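Local atomic coordinates of tripeptidase (Staphylococcus aureus subsp. aureus, PDB entry 3RZA), a protein that probably cleaves short peptides as a metal-dependent tripeptidase of the M20/M25/M40 peptidase family, with zinc and calcium bound. Residues K321-S333 against L379-V391. Residues are numbered along the deposited sequence; the frame is centred on the assembly and turned at random.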
loop_
_atom_site.group_PDB
_atom_site.type_symbol
_atom_site.label_atom_id
_atom_site.label_comp_id
_atom_site.label_asym_id
_atom_site.label_seq_id
_atom_site.Cartn_x
_atom_site.Cartn_y
_atom_site.Cartn_z
ATOM N N LYS A 321 -6.108 45.946 -11.056
ATOM C CA LYS A 321 -7.133 46.981 -11.267
ATOM C C LYS A 321 -7.884 46.845 -12.598
ATOM O O LYS A 321 -9.096 47.011 -12.644
ATOM C CB LYS A 321 -6.514 48.385 -11.145
ATOM C CG LYS A 321 -5.994 48.718 -9.711
ATOM C CD LYS A 321 -7.147 49.158 -8.787
ATOM C CE LYS A 321 -6.931 48.811 -7.295
ATOM N NZ LYS A 321 -7.438 47.441 -6.884
ATOM N N ILE A 322 -7.170 46.501 -13.664
ATOM C CA ILE A 322 -7.800 46.237 -14.977
ATOM C C ILE A 322 -8.732 44.990 -14.935
ATOM O O ILE A 322 -9.853 45.026 -15.478
ATOM C CB ILE A 322 -6.739 46.143 -16.098
ATOM C CG1 ILE A 322 -6.059 47.514 -16.303
ATOM C CG2 ILE A 322 -7.366 45.669 -17.392
ATOM C CD1 ILE A 322 -4.693 47.450 -17.030
ATOM N N ALA A 323 -8.327 43.933 -14.227
ATOM C CA ALA A 323 -9.200 42.734 -14.058
ATOM C C ALA A 323 -10.478 43.059 -13.277
ATOM O O ALA A 323 -11.594 42.614 -13.644
ATOM C CB ALA A 323 -8.433 41.588 -13.362
ATOM N N GLN A 324 -10.316 43.824 -12.196
ATOM C CA GLN A 324 -11.449 44.248 -11.401
ATOM C C GLN A 324 -12.368 45.216 -12.176
ATOM O O GLN A 324 -13.586 45.084 -12.110
ATOM C CB GLN A 324 -10.994 44.885 -10.078
ATOM C CG GLN A 324 -10.385 43.920 -9.082
ATOM C CD GLN A 324 -10.011 44.645 -7.823
ATOM O OE1 GLN A 324 -9.078 45.438 -7.825
ATOM N NE2 GLN A 324 -10.790 44.450 -6.758
ATOM N N GLU A 325 -11.781 46.165 -12.912
ATOM C CA GLU A 325 -12.570 47.111 -13.758
ATOM C C GLU A 325 -13.415 46.369 -14.809
ATOM O O GLU A 325 -14.626 46.638 -14.940
ATOM C CB GLU A 325 -11.658 48.132 -14.452
ATOM C CG GLU A 325 -12.413 49.256 -15.247
ATOM C CD GLU A 325 -11.474 50.227 -15.996
ATOM O OE1 GLU A 325 -10.262 50.257 -15.707
ATOM O OE2 GLU A 325 -11.968 50.949 -16.889
ATOM N N SER A 326 -12.783 45.427 -15.519
ATOM C CA SER A 326 -13.479 44.571 -16.528
ATOM C C SER A 326 -14.658 43.799 -15.901
ATOM O O SER A 326 -15.750 43.746 -16.474
ATOM C CB SER A 326 -12.502 43.619 -17.221
ATOM O OG SER A 326 -12.056 42.527 -16.383
ATOM N N ALA A 327 -14.446 43.287 -14.696
ATOM C CA ALA A 327 -15.482 42.609 -13.938
ATOM C C ALA A 327 -16.650 43.561 -13.549
ATOM O O ALA A 327 -17.817 43.231 -13.781
ATOM C CB ALA A 327 -14.863 41.879 -12.663
ATOM N N ARG A 328 -16.331 44.736 -13.009
ATOM C CA ARG A 328 -17.361 45.750 -12.685
ATOM C C ARG A 328 -18.141 46.241 -13.894
ATOM O O ARG A 328 -19.384 46.366 -13.827
ATOM C CB ARG A 328 -16.765 46.957 -11.969
ATOM C CG ARG A 328 -16.395 46.703 -10.523
ATOM C CD ARG A 328 -16.138 48.000 -9.789
ATOM N NE ARG A 328 -14.981 48.697 -10.361
ATOM C CZ ARG A 328 -13.688 48.520 -10.020
ATOM N NH1 ARG A 328 -13.297 47.671 -9.035
ATOM N NH2 ARG A 328 -12.764 49.223 -10.673
ATOM N N ASN A 329 -17.443 46.479 -15.001
ATOM C CA ASN A 329 -18.111 46.853 -16.271
ATOM C C ASN A 329 -19.149 45.822 -16.767
ATOM O O ASN A 329 -20.179 46.207 -17.295
ATOM C CB ASN A 329 -17.099 47.109 -17.389
ATOM C CG ASN A 329 -16.267 48.367 -17.175
ATOM O OD1 ASN A 329 -16.446 49.096 -16.209
ATOM N ND2 ASN A 329 -15.328 48.602 -18.083
ATOM N N LEU A 330 -18.882 44.540 -16.538
ATOM C CA LEU A 330 -19.831 43.459 -16.839
ATOM C C LEU A 330 -20.776 43.076 -15.685
ATOM O O LEU A 330 -21.468 42.062 -15.770
ATOM C CB LEU A 330 -19.045 42.221 -17.288
ATOM C CG LEU A 330 -18.297 42.379 -18.607
ATOM C CD1 LEU A 330 -17.466 41.143 -18.785
ATOM C CD2 LEU A 330 -19.267 42.546 -19.775
ATOM N N GLY A 331 -20.809 43.870 -14.619
ATOM C CA GLY A 331 -21.745 43.647 -13.521
ATOM C C GLY A 331 -21.446 42.452 -12.626
ATOM O O GLY A 331 -22.361 41.859 -12.051
ATOM N N LEU A 332 -20.170 42.130 -12.490
ATOM C CA LEU A 332 -19.702 40.940 -11.753
ATOM C C LEU A 332 -19.033 41.427 -10.468
ATOM O O LEU A 332 -18.792 42.625 -10.308
ATOM C CB LEU A 332 -18.737 40.129 -12.624
ATOM C CG LEU A 332 -19.220 39.785 -14.060
ATOM C CD1 LEU A 332 -18.191 38.927 -14.754
ATOM C CD2 LEU A 332 -20.565 39.081 -14.062
ATOM N N SER A 333 -18.779 40.510 -9.548
ATOM C CA SER A 333 -18.337 40.859 -8.176
ATOM C C SER A 333 -17.056 41.722 -8.086
ATOM O O SER A 333 -16.936 42.531 -7.185
ATOM C CB SER A 333 -18.112 39.589 -7.353
ATOM O OG SER A 333 -16.902 38.943 -7.768
ATOM N N LEU A 379 -19.884 35.314 -20.283
ATOM C CA LEU A 379 -19.263 36.374 -19.467
ATOM C C LEU A 379 -17.736 36.398 -19.531
ATOM O O LEU A 379 -17.152 37.486 -19.503
ATOM C CB LEU A 379 -19.724 36.294 -17.978
ATOM C CG LEU A 379 -21.184 36.691 -17.692
ATOM C CD1 LEU A 379 -21.536 36.305 -16.263
ATOM C CD2 LEU A 379 -21.458 38.210 -17.939
ATOM N N LEU A 380 -17.098 35.223 -19.593
ATOM C CA LEU A 380 -15.620 35.128 -19.647
ATOM C C LEU A 380 -15.063 35.691 -20.946
ATOM O O LEU A 380 -14.087 36.432 -20.924
ATOM C CB LEU A 380 -15.130 33.673 -19.488
ATOM C CG LEU A 380 -13.600 33.405 -19.483
ATOM C CD1 LEU A 380 -12.914 34.096 -18.267
ATOM C CD2 LEU A 380 -13.298 31.873 -19.525
ATOM N N ALA A 381 -15.639 35.265 -22.074
ATOM C CA ALA A 381 -15.319 35.844 -23.391
ATOM C C ALA A 381 -15.558 37.363 -23.429
ATOM O O ALA A 381 -14.706 38.116 -23.914
ATOM C CB ALA A 381 -16.127 35.144 -24.490
ATOM N N SER A 382 -16.679 37.815 -22.868
ATOM C CA SER A 382 -16.945 39.268 -22.745
ATOM C C SER A 382 -15.913 39.970 -21.848
ATOM O O SER A 382 -15.497 41.085 -22.167
ATOM C CB SER A 382 -18.353 39.509 -22.226
ATOM O OG SER A 382 -19.281 38.944 -23.128
ATOM N N GLN A 383 -15.472 39.290 -20.768
ATOM C CA GLN A 383 -14.467 39.855 -19.856
ATOM C C GLN A 383 -13.090 39.969 -20.503
ATOM O O GLN A 383 -12.466 40.996 -20.395
ATOM C CB GLN A 383 -14.334 39.051 -18.571
ATOM C CG GLN A 383 -13.631 39.846 -17.446
ATOM C CD GLN A 383 -13.186 39.011 -16.290
ATOM O OE1 GLN A 383 -13.272 37.767 -16.307
ATOM N NE2 GLN A 383 -12.684 39.691 -15.252
ATOM N N VAL A 384 -12.623 38.910 -21.152
ATOM C CA VAL A 384 -11.345 38.965 -21.881
ATOM C C VAL A 384 -11.360 40.106 -22.935
ATOM O O VAL A 384 -10.365 40.848 -23.055
ATOM C CB VAL A 384 -10.997 37.637 -22.574
ATOM C CG1 VAL A 384 -9.691 37.768 -23.353
ATOM C CG2 VAL A 384 -10.909 36.467 -21.552
ATOM N N LEU A 385 -12.484 40.259 -23.660
ATOM C CA LEU A 385 -12.636 41.363 -24.609
ATOM C C LEU A 385 -12.551 42.745 -23.907
ATOM O O LEU A 385 -11.924 43.666 -24.424
ATOM C CB LEU A 385 -13.956 41.249 -25.396
ATOM C CG LEU A 385 -14.255 42.407 -26.371
ATOM C CD1 LEU A 385 -13.095 42.562 -27.384
ATOM C CD2 LEU A 385 -15.567 42.187 -27.060
ATOM N N GLU A 386 -13.208 42.868 -22.751
ATOM C CA GLU A 386 -13.234 44.115 -22.005
ATOM C C GLU A 386 -11.844 44.483 -21.487
ATOM O O GLU A 386 -11.456 45.648 -21.559
ATOM C CB GLU A 386 -14.227 44.005 -20.855
ATOM C CG GLU A 386 -14.559 45.295 -20.166
ATOM C CD GLU A 386 -15.273 46.311 -21.048
ATOM O OE1 GLU A 386 -15.936 45.928 -22.036
ATOM O OE2 GLU A 386 -15.167 47.502 -20.734
ATOM N N ILE A 387 -11.096 43.484 -21.012
ATOM C CA ILE A 387 -9.696 43.676 -20.553
ATOM C C ILE A 387 -8.788 44.205 -21.666
ATOM O O ILE A 387 -8.003 45.117 -21.434
ATOM C CB ILE A 387 -9.094 42.343 -19.969
ATOM C CG1 ILE A 387 -9.731 42.026 -18.618
ATOM C CG2 ILE A 387 -7.552 42.426 -19.859
ATOM C CD1 ILE A 387 -9.404 40.653 -18.067
ATOM N N ILE A 388 -8.909 43.633 -22.867
ATOM C CA ILE A 388 -8.179 44.128 -24.048
ATOM C C ILE A 388 -8.541 45.595 -24.379
ATOM O O ILE A 388 -7.638 46.396 -24.701
ATOM C CB ILE A 388 -8.408 43.225 -25.295
ATOM C CG1 ILE A 388 -7.649 41.911 -25.142
ATOM C CG2 ILE A 388 -7.956 43.916 -26.586
ATOM C CD1 ILE A 388 -8.082 40.836 -26.158
ATOM N N LYS A 389 -9.841 45.935 -24.273
ATOM C CA LYS A 389 -10.314 47.321 -24.508
ATOM C C LYS A 389 -9.796 48.302 -23.455
ATOM O O LYS A 389 -9.431 49.430 -23.797
ATOM C CB LYS A 389 -11.862 47.400 -24.562
ATOM C CG LYS A 389 -12.513 46.832 -25.839
ATOM C CD LYS A 389 -14.052 46.889 -25.756
ATOM C CE LYS A 389 -14.682 46.900 -27.132
ATOM N NZ LYS A 389 -16.187 46.870 -27.104
ATOM N N ILE A 390 -9.796 47.877 -22.180
ATOM C CA ILE A 390 -9.339 48.731 -21.072
ATOM C C ILE A 390 -7.822 49.006 -21.180
ATOM O O ILE A 390 -7.389 50.146 -21.023
ATOM C CB ILE A 390 -9.689 48.122 -19.681
ATOM C CG1 ILE A 390 -11.211 48.159 -19.440
ATOM C CG2 ILE A 390 -8.979 48.898 -18.553
ATOM C CD1 ILE A 390 -11.717 47.121 -18.396
ATOM N N VAL A 391 -7.050 47.956 -21.467
ATOM C CA VAL A 391 -5.609 48.077 -21.754
ATOM C C VAL A 391 -5.352 49.036 -22.941
ATOM O O VAL A 391 -4.429 49.859 -22.884
ATOM C CB VAL A 391 -4.949 46.667 -22.019
ATOM C CG1 VAL A 391 -3.500 46.805 -22.505
ATOM C CG2 VAL A 391 -4.995 45.794 -20.747
#
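S326 and I390 lock helices 318-329 and 374-393 together as knobs into holes. The S326 side chain sits among Q383, E386, I387 and I390, and I390 sits among I322, E325, S326 and N329. The segment axes approach to 8.8 Å, with 124° between their N-to-C directions, nearer antiparallel than parallel.

Two hydrogen bonds cross the interface. Buried S326 OG takes one from Q383 NE2 (3.1 Å). A chi1 of 73° turns OG back to donate to A323 O as well. The extended Q383 chain carries its amide to OG, which lies slightly out of the amide plane. On the more exposed side, N329 ND2 donates to E386 OE2 (2.9 Å). Amide and carboxylate planes stand 79° apart, and the N-H reaches the anti side of OE2 from out of the carboxylate plane.

Apolar side chains meet at both ends of the pair. I322 CG2 lies 3.8 Å from I390 CG2, and I322 CD1 reaches V391. Beyond the Schellman turn at G331, L332 CD2 touches L379 CD1 (3.7 Å). Between them, L330 CD1 packs over the Q383 backbone, 3.4 Å from Q383 N.

I322 and I387 also touch Y183 of strand 181-184, placing both helices against the central sheet. The pair is mostly apolar, its buried serine hydroxyl both donor and acceptor.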